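Local coordinates for protein PA4485 (Pseudomonas aeruginosa pa01, PDB 4AVR) that probably cleaves peptidoglycan glycan strands as a lytic transglycosylase of the RlpA family, preferring strands that lack stem peptides, at the interface of chains A and B. Residues are numbered along the deposited sequence; one frame, centred on the assembly and turned at random. Chains: chain A/B, PA4485.

The interface of chains A and B. Residues chain A 12-14, 16; chain B 64, 67.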
ATOM      1  N   ARG A  12       5.307   2.981   0.208  1.00  9.55           N
ATOM      2  CA  ARG A  12       6.481   2.724   1.026  1.00 11.43           C
ATOM      3  C   ARG A  12       7.416   1.724   0.342  1.00 12.10           C
ATOM      4  O   ARG A  12       8.606   1.717   0.628  1.00 15.78           O
ATOM      5  CB  ARG A  12       6.080   2.227   2.398  1.00 12.56           C
ATOM      6  CG  ARG A  12       5.411   0.875   2.379  1.00 14.99           C
ATOM      7  CD  ARG A  12       4.930   0.512   3.769  1.00 18.57           C
ATOM      8  NE  ARG A  12       6.005   0.321   4.737  1.00 25.43           N
ATOM      9  CZ  ARG A  12       6.562  -0.844   5.058  1.00 34.02           C
ATOM     10  NH1 ARG A  12       6.178  -1.986   4.479  1.00 35.83           N
ATOM     11  NH2 ARG A  12       7.518  -0.858   5.985  1.00 58.49           N
ATOM     12  N   HIS A  13       6.868   0.902  -0.563  1.00 11.48           N
ATOM     13  CA  HIS A  13       7.639  -0.104  -1.298  1.00 12.85           C
ATOM     14  C   HIS A  13       8.339   0.454  -2.509  1.00 11.35           C
ATOM     15  O   HIS A  13       9.174  -0.236  -3.098  1.00 12.24           O
ATOM     16  CB  HIS A  13       6.741  -1.250  -1.750  1.00 14.84           C
ATOM     17  CG  HIS A  13       6.041  -1.948  -0.621  1.00 17.97           C
ATOM     18  ND1 HIS A  13       6.686  -2.693   0.289  1.00 23.43           N
ATOM     19  CD2 HIS A  13       4.694  -1.946  -0.247  1.00 18.51           C
ATOM     20  CE1 HIS A  13       5.796  -3.162   1.184  1.00 28.02           C
ATOM     21  NE2 HIS A  13       4.581  -2.717   0.846  1.00 25.00           N
ATOM     22  N   ALA A  14       8.006   1.666  -2.928  1.00 11.11           N
ATOM     23  CA  ALA A  14       8.530   2.202  -4.188  1.00 10.91           C
ATOM     24  C   ALA A  14      10.046   2.300  -4.129  1.00 12.33           C
ATOM     25  O   ALA A  14      10.606   2.816  -3.160  1.00 13.76           O
ATOM     26  CB  ALA A  14       7.925   3.551  -4.519  1.00 12.17           C
ATOM     27  N   LEU A  16      12.066  -0.271  -3.852  1.00 14.86           N
ATOM     28  CA  LEU A  16      12.614  -1.469  -3.222  1.00 16.24           C
ATOM     29  C   LEU A  16      12.512  -2.640  -4.177  1.00 13.24           C
ATOM     30  O   LEU A  16      11.610  -2.712  -5.003  1.00 12.78           O
ATOM     31  CB  LEU A  16      11.877  -1.798  -1.924  1.00 19.39           C
ATOM     32  CG  LEU A  16      11.932  -0.679  -0.883  1.00 28.38           C
ATOM     33  CD1 LEU A  16      11.200  -1.097   0.381  1.00 29.23           C
ATOM     34  CD2 LEU A  16      13.369  -0.294  -0.574  1.00 28.63           C
TER
ATOM     35  N   ARG B  64      13.774   3.160   5.999  1.00 37.46           N
ATOM     36  CA  ARG B  64      14.216   3.764   4.736  1.00 39.48           C
ATOM     37  C   ARG B  64      14.874   5.072   5.127  1.00 31.85           C
ATOM     38  O   ARG B  64      14.315   5.823   5.932  1.00 33.46           O
ATOM     39  CB  ARG B  64      13.025   4.148   3.827  1.00 46.07           C
ATOM     40  CG  ARG B  64      12.275   3.017   3.136  1.00 58.75           C
ATOM     41  CD  ARG B  64      13.057   2.429   1.964  1.00 60.60           C
ATOM     42  NE  ARG B  64      13.146   3.271   0.753  1.00 54.10           N
ATOM     43  CZ  ARG B  64      12.233   3.422  -0.225  1.00 40.35           C
ATOM     44  NH1 ARG B  64      11.015   2.862  -0.195  1.00 32.41           N
ATOM     45  NH2 ARG B  64      12.542   4.198  -1.265  1.00 43.48           N
ATOM     46  N   ARG B  67      12.792   9.065   5.254  1.00 22.79           N
ATOM     47  CA  ARG B  67      11.358   9.007   5.597  1.00 19.03           C
ATOM     48  C   ARG B  67      11.164   9.021   7.107  1.00 20.76           C
ATOM     49  O   ARG B  67      11.890   8.313   7.824  1.00 28.31           O
ATOM     50  CB  ARG B  67      10.749   7.722   5.074  1.00 22.60           C
ATOM     51  CG  ARG B  67      10.968   7.469   3.604  1.00 26.55           C
ATOM     52  CD  ARG B  67       9.925   8.196   2.801  1.00 29.96           C
ATOM     53  NE  ARG B  67      10.262   8.095   1.384  1.00 35.33           N
ATOM     54  CZ  ARG B  67      10.087   7.015   0.629  1.00 30.72           C
ATOM     55  NH1 ARG B  67       9.553   5.900   1.126  1.00 33.36           N
ATOM     56  NH2 ARG B  67      10.444   7.061  -0.648  1.00 33.52           N
TER
HETATM   57  O   HOH W   1       9.270   4.441  -1.310  1.00 23.31           O
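B:Arg64 reaches across to the backbone of A:Ala14 and the side chain of A:Leu16, joining two loops of neighbouring RlpA-family domains, which have the double-psi beta-barrel fold. Its chain bends at chi2 and chi3 (-75° and -73°), which turns the guanidinium toward chain A; the residue is poorly ordered, so its exact pose is less certain. NH1 of B:Arg64 donates to the carbonyl O of A:Ala14 at 3.0 Å, an angled bond with the donor tilted 26° from the carbonyl plane; NH2 adds a weak bond to the same oxygen. The carbonyl O of A:Arg12, within the 3-10 helix 11-13, lies 2.8 Å from NH1 of B:Arg64, but the N-H points elsewhere and this pair is not a hydrogen bond.

A:Leu16 and B:Arg64 run past each other in opposite directions. The CD2 methyl of A:Leu16 lies over one guanidinium face, offset toward its rim, and meets the aliphatic CD of B:Arg64 at 3.7 Å. On the opposite face, also toward the rim, sits NH1 of B:Arg67. Two arginines this close would repel if both are charged, and water 1 and the carbonyls probably ease this. B:Arg67 holds that water at the edge of its guanidinium, in plane, with NH1 and NH2 each 2.9 Å from its O. The O of water 1 also bonds A:Ala14 O at 2.8 Å, and NH1 of B:Arg64. The two-fold repeats the contact, although the structure alone does not show that this dimer forms in the cell.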